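PDB 4IGB: LPXTG cell wall surface protein from Streptococcus gordonii, which is probably an adhesin, anchored to the cell-wall peptidoglycan of this bacterium and carrying its putative binding domains at the N-terminal end. Local coordinates for residues R29-K43 and P89-N101. Numbering follows the deposited sequence.
With SO4 (sulfate ion), chain J.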
loop_
_atom_site.group_PDB
_atom_site.type_symbol
_atom_site.label_atom_id
_atom_site.label_comp_id
_atom_site.label_asym_id
_atom_site.label_seq_id
_atom_site.Cartn_x
_atom_site.Cartn_y
_atom_site.Cartn_z
ATOM N N ARG B 29 -3.043 7.620 2.799
ATOM C CA ARG B 29 -1.783 8.051 3.375
ATOM C C ARG B 29 -0.616 7.684 2.487
ATOM O O ARG B 29 -0.437 6.518 2.141
ATOM C CB ARG B 29 -1.559 7.422 4.737
ATOM C CG ARG B 29 -0.207 7.796 5.288
ATOM C CD ARG B 29 -0.094 7.440 6.740
ATOM N NE ARG B 29 1.079 8.086 7.314
ATOM C CZ ARG B 29 1.297 8.199 8.614
ATOM N NH1 ARG B 29 0.403 7.717 9.478
ATOM N NH2 ARG B 29 2.401 8.805 9.041
ATOM N N LYS B 30 0.193 8.675 2.141
ATOM C CA LYS B 30 1.404 8.422 1.380
ATOM C C LYS B 30 2.578 8.356 2.347
ATOM O O LYS B 30 2.835 9.304 3.092
ATOM C CB LYS B 30 1.634 9.520 0.348
ATOM C CG LYS B 30 2.787 9.262 -0.621
ATOM C CD LYS B 30 2.852 10.371 -1.686
ATOM C CE LYS B 30 3.616 9.906 -2.924
ATOM N NZ LYS B 30 3.874 11.038 -3.857
ATOM N N PHE B 31 3.294 7.238 2.346
ATOM C CA PHE B 31 4.391 7.087 3.288
ATOM C C PHE B 31 5.577 7.986 2.934
ATOM O O PHE B 31 5.736 8.412 1.789
ATOM C CB PHE B 31 4.837 5.625 3.355
ATOM C CG PHE B 31 3.860 4.724 4.058
ATOM C CD1 PHE B 31 3.494 4.969 5.372
ATOM C CD2 PHE B 31 3.310 3.633 3.403
ATOM C CE1 PHE B 31 2.592 4.139 6.025
ATOM C CE2 PHE B 31 2.435 2.791 4.044
ATOM C CZ PHE B 31 2.066 3.047 5.363
ATOM N N ASN B 32 6.422 8.242 3.921
ATOM C CA ASN B 32 7.638 9.016 3.715
ATOM C C ASN B 32 8.793 8.152 3.227
ATOM O O ASN B 32 9.381 7.383 3.993
ATOM C CB ASN B 32 8.030 9.732 5.010
ATOM C CG ASN B 32 6.991 10.732 5.446
ATOM O OD1 ASN B 32 6.510 11.511 4.631
ATOM N ND2 ASN B 32 6.619 10.709 6.731
ATOM N N LEU B 33 9.116 8.278 1.948
ATOM C CA LEU B 33 10.253 7.571 1.388
ATOM C C LEU B 33 11.112 8.606 0.711
ATOM O O LEU B 33 10.654 9.288 -0.210
ATOM C CB LEU B 33 9.808 6.522 0.367
ATOM C CG LEU B 33 9.224 5.209 0.876
ATOM C CD1 LEU B 33 8.001 5.470 1.711
ATOM C CD2 LEU B 33 8.875 4.323 -0.311
ATOM N N ASN B 34 12.353 8.745 1.163
ATOM C CA ASN B 34 13.198 9.787 0.617
ATOM C C ASN B 34 14.664 9.419 0.724
ATOM O O ASN B 34 15.003 8.372 1.300
ATOM C CB ASN B 34 12.908 11.116 1.309
ATOM C CG ASN B 34 13.015 11.017 2.813
ATOM O OD1 ASN B 34 14.111 10.833 3.349
ATOM N ND2 ASN B 34 11.878 11.144 3.508
ATOM N N ILE B 35 15.526 10.267 0.164
ATOM C CA ILE B 35 16.967 9.989 0.165
ATOM C C ILE B 35 17.562 10.004 1.566
ATOM O O ILE B 35 18.700 9.586 1.758
ATOM C CB ILE B 35 17.779 10.986 -0.697
ATOM C CG1 ILE B 35 17.656 12.394 -0.130
ATOM C CG2 ILE B 35 17.336 10.953 -2.163
ATOM C CD1 ILE B 35 18.699 13.343 -0.688
ATOM N N ASN B 36 16.808 10.499 2.539
ATOM C CA ASN B 36 17.337 10.627 3.887
ATOM C C ASN B 36 16.979 9.456 4.789
ATOM O O ASN B 36 17.629 9.229 5.806
ATOM C CB ASN B 36 16.889 11.934 4.542
ATOM C CG ASN B 36 17.458 13.151 3.854
ATOM O OD1 ASN B 36 16.720 14.072 3.498
ATOM N ND2 ASN B 36 18.770 13.168 3.657
ATOM N N ASN B 37 15.935 8.714 4.445
ATOM C CA ASN B 37 15.611 7.560 5.268
ATOM C C ASN B 37 15.849 6.231 4.575
ATOM O O ASN B 37 15.560 5.191 5.129
ATOM C CB ASN B 37 14.220 7.660 5.911
ATOM C CG ASN B 37 13.081 7.522 4.906
ATOM O OD1 ASN B 37 11.918 7.416 5.291
ATOM N ND2 ASN B 37 13.409 7.503 3.633
ATOM N N VAL B 38 16.437 6.270 3.389
ATOM C CA VAL B 38 16.719 5.038 2.662
ATOM C C VAL B 38 18.074 4.467 3.067
ATOM O O VAL B 38 19.007 5.210 3.369
ATOM C CB VAL B 38 16.689 5.258 1.138
ATOM C CG1 VAL B 38 17.820 6.193 0.716
ATOM C CG2 VAL B 38 16.810 3.938 0.402
ATOM N N SER B 39 18.168 3.146 3.106
ATOM C CA SER B 39 19.454 2.468 3.255
ATOM C C SER B 39 19.530 1.301 2.276
ATOM O O SER B 39 18.511 0.739 1.880
ATOM C CB SER B 39 19.671 2.001 4.696
ATOM O OG SER B 39 18.588 1.208 5.152
ATOM N N VAL B 40 20.737 0.972 1.843
ATOM C CA VAL B 40 20.926 -0.138 0.931
ATOM C C VAL B 40 21.277 -1.369 1.766
ATOM O O VAL B 40 22.328 -1.409 2.398
ATOM C CB VAL B 40 22.054 0.163 -0.085
ATOM C CG1 VAL B 40 22.356 -1.059 -0.936
ATOM C CG2 VAL B 40 21.661 1.339 -0.978
ATOM N N LEU B 41 20.381 -2.350 1.787
ATOM C CA LEU B 41 20.613 -3.599 2.516
ATOM C C LEU B 41 21.625 -4.466 1.765
ATOM O O LEU B 41 22.473 -5.126 2.364
ATOM C CB LEU B 41 19.296 -4.364 2.699
ATOM C CG LEU B 41 18.171 -3.655 3.464
ATOM C CD1 LEU B 41 17.037 -4.635 3.827
ATOM C CD2 LEU B 41 18.724 -3.003 4.725
ATOM N N SER B 42 21.525 -4.476 0.446
ATOM C CA SER B 42 22.561 -5.088 -0.368
ATOM C C SER B 42 22.427 -4.566 -1.781
ATOM O O SER B 42 21.359 -4.100 -2.174
ATOM C CB SER B 42 22.429 -6.613 -0.365
ATOM O OG SER B 42 21.232 -7.016 -1.021
ATOM N N LYS B 43 23.505 -4.646 -2.547
ATOM C CA LYS B 43 23.448 -4.334 -3.959
ATOM C C LYS B 43 24.547 -5.116 -4.656
ATOM O O LYS B 43 25.619 -5.318 -4.097
ATOM C CB LYS B 43 23.609 -2.824 -4.202
ATOM C CG LYS B 43 24.953 -2.266 -3.792
ATOM C CD LYS B 43 25.130 -0.828 -4.255
ATOM C CE LYS B 43 26.493 -0.321 -3.848
ATOM N NZ LYS B 43 26.534 1.166 -3.815
ATOM N N PRO B 89 19.702 -7.027 -8.089
ATOM C CA PRO B 89 20.785 -6.034 -8.101
ATOM C C PRO B 89 20.768 -5.112 -6.890
ATOM O O PRO B 89 21.786 -4.509 -6.535
ATOM C CB PRO B 89 20.509 -5.227 -9.380
ATOM C CG PRO B 89 19.029 -5.457 -9.675
ATOM C CD PRO B 89 18.737 -6.837 -9.188
ATOM N N LEU B 90 19.613 -4.998 -6.255
ATOM C CA LEU B 90 19.410 -3.936 -5.287
ATOM C C LEU B 90 18.284 -4.261 -4.329
ATOM O O LEU B 90 17.161 -4.568 -4.744
ATOM C CB LEU B 90 19.095 -2.619 -6.005
ATOM C CG LEU B 90 18.997 -1.396 -5.090
ATOM C CD1 LEU B 90 20.329 -1.173 -4.385
ATOM C CD2 LEU B 90 18.593 -0.142 -5.868
ATOM N N SER B 91 18.595 -4.166 -3.045
ATOM C CA SER B 91 17.626 -4.325 -1.970
ATOM C C SER B 91 17.691 -3.117 -1.029
ATOM O O SER B 91 18.768 -2.768 -0.527
ATOM C CB SER B 91 17.920 -5.617 -1.195
ATOM O OG SER B 91 17.180 -5.645 0.008
ATOM N N LEU B 92 16.548 -2.478 -0.784
ATOM C CA LEU B 92 16.527 -1.242 -0.008
ATOM C C LEU B 92 15.637 -1.318 1.213
ATOM O O LEU B 92 14.661 -2.046 1.242
ATOM C CB LEU B 92 16.008 -0.080 -0.869
ATOM C CG LEU B 92 16.802 0.167 -2.150
ATOM C CD1 LEU B 92 16.064 1.160 -3.023
ATOM C CD2 LEU B 92 18.200 0.667 -1.801
ATOM N N LYS B 93 15.937 -0.481 2.190
ATOM C CA LYS B 93 15.027 -0.267 3.289
ATOM C C LYS B 93 14.779 1.234 3.454
ATOM O O LYS B 93 15.718 2.030 3.395
ATOM C CB LYS B 93 15.606 -0.859 4.577
ATOM C CG LYS B 93 14.703 -0.710 5.771
ATOM C CD LYS B 93 15.381 -1.187 7.036
ATOM C CE LYS B 93 14.514 -0.878 8.264
ATOM N NZ LYS B 93 15.050 -1.574 9.473
ATOM N N PHE B 94 13.513 1.615 3.625
ATOM C CA PHE B 94 13.181 2.957 4.074
ATOM C C PHE B 94 12.723 2.848 5.511
ATOM O O PHE B 94 11.711 2.228 5.788
ATOM C CB PHE B 94 12.087 3.589 3.207
ATOM C CG PHE B 94 12.479 3.769 1.772
ATOM C CD1 PHE B 94 12.933 4.994 1.311
ATOM C CD2 PHE B 94 12.378 2.713 0.876
ATOM C CE1 PHE B 94 13.303 5.161 -0.025
ATOM C CE2 PHE B 94 12.754 2.864 -0.461
ATOM C CZ PHE B 94 13.209 4.098 -0.910
ATOM N N THR B 95 13.484 3.440 6.427
ATOM C CA THR B 95 13.200 3.310 7.851
ATOM C C THR B 95 12.314 4.441 8.394
ATOM O O THR B 95 12.565 5.614 8.139
ATOM C CB THR B 95 14.509 3.266 8.689
ATOM O OG1 THR B 95 15.337 2.190 8.239
ATOM C CG2 THR B 95 14.190 3.052 10.166
ATOM N N ASN B 96 11.312 4.077 9.188
ATOM C CA ASN B 96 10.409 5.046 9.793
ATOM C C ASN B 96 9.749 5.936 8.745
ATOM O O ASN B 96 10.010 7.136 8.685
ATOM C CB ASN B 96 11.139 5.910 10.826
ATOM C CG ASN B 96 10.186 6.740 11.643
ATOM O OD1 ASN B 96 8.979 6.483 11.639
ATOM N ND2 ASN B 96 10.709 7.745 12.342
ATOM N N ILE B 97 8.896 5.328 7.929
ATOM C CA ILE B 97 8.243 6.012 6.825
ATOM C C ILE B 97 6.946 6.622 7.308
ATOM O O ILE B 97 6.258 7.315 6.557
ATOM C CB ILE B 97 7.930 5.037 5.667
ATOM C CG1 ILE B 97 6.826 4.056 6.063
ATOM C CG2 ILE B 97 9.197 4.295 5.215
ATOM C CD1 ILE B 97 6.595 2.966 5.013
ATOM N N GLY B 98 6.609 6.339 8.563
ATOM C CA GLY B 98 5.418 6.896 9.167
ATOM C C GLY B 98 5.092 6.171 10.456
ATOM O O GLY B 98 5.684 5.132 10.764
ATOM N N THR B 99 4.162 6.731 11.219
ATOM C CA THR B 99 3.639 6.074 12.405
ATOM C C THR B 99 2.167 5.763 12.203
ATOM O O THR B 99 1.374 6.647 11.858
ATOM C CB THR B 99 3.809 6.955 13.632
ATOM O OG1 THR B 99 5.193 7.296 13.765
ATOM C CG2 THR B 99 3.328 6.226 14.899
ATOM N N VAL B 100 1.802 4.502 12.405
ATOM C CA VAL B 100 0.444 4.048 12.143
ATOM C C VAL B 100 -0.046 3.192 13.313
ATOM O O VAL B 100 0.619 2.222 13.700
ATOM C CB VAL B 100 0.383 3.198 10.856
ATOM C CG1 VAL B 100 -1.016 2.691 10.624
ATOM C CG2 VAL B 100 0.880 3.987 9.643
ATOM N N ASN B 101 -1.206 3.538 13.865
ATOM C CA ASN B 101 -1.764 2.821 15.014
ATOM C C ASN B 101 -0.760 2.767 16.162
ATOM O O ASN B 101 -0.603 1.722 16.797
ATOM C CB ASN B 101 -2.169 1.383 14.636
ATOM C CG ASN B 101 -3.279 1.322 13.585
ATOM O OD1 ASN B 101 -4.207 2.140 13.573
ATOM N ND2 ASN B 101 -3.185 0.338 12.695
HETATM S S SO4 J . -0.016 11.616 -4.538
HETATM O O1 SO4 J . -0.905 11.896 -5.662
HETATM O O2 SO4 J . 0.885 10.533 -4.893
HETATM O O3 SO4 J . -0.823 11.243 -3.378
HETATM O O4 SO4 J . 0.793 12.799 -4.239
HETATM O O HOH W 1 3.335 9.700 11.104
HETATM O O HOH W 2 16.923 3.088 6.065
#
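Ser39 and Lys93 pair through both their backbone groups, Ser39 N to Lys93 O at 2.7 Å and Lys93 N to Ser39 O at 2.9 Å, and set the antiparallel register of 38-40 against 89-100. Thr95 N donates to Asn37 O, one step toward the loop. Beyond Val40 a classic beta bulge shifts that register by one residue and sets Leu41 and Ser42 against Ser91: Leu41 N binds Ser91 O at 2.9 Å, Ser42 N reaches the same oxygen only weakly, and Ser91 N returns a bond to Ser42 O. A water ties Asn37 O, Lys93 O, Ser39 OG and Thr95 OG1 together beside the paired strands. Farther along, Asn32 N donates a nearly straight bond to Ile97 O (2.8 Å, 167° at the hydrogen). Arg29, its chain extended from CG to NE, brings NH1 within 2.8 Å of Thr99 O; this bond is bent (135°), and the donor sits above the carbonyl plane.

The Phe94 ring is clamped between Val38 CG2 over one face and Leu33 CG over the other, its centroid 4.0 and 3.9 Å from them. Val38 CG2, anti to the backbone N, covers its face while the two side chains run side by side in the same direction, whereas Leu33 crosses Phe94 at about a right angle. Ile97 puts CD1 over a face of the Phe31 ring, 3.4 Å from Phe31 CG, while Val100 CG2 touches that ring's edge. Val40 CG2 packs on Leu92 CD2, and Ile141 of strand 135-142 adds to the cover of Val38 and Phe94.

Strand 38-43 is an outermost strand of the eight-stranded sheet in the N-terminal domain, whereas 29-30 pairs with 280-287 in another sheet. Backbone bonds secure the edge; Phe31 and Leu33 in the loop and Val38 at the strand's start, touching Ile287, Leu285 and Ile141 of that other sheet, join the two through apolar contacts.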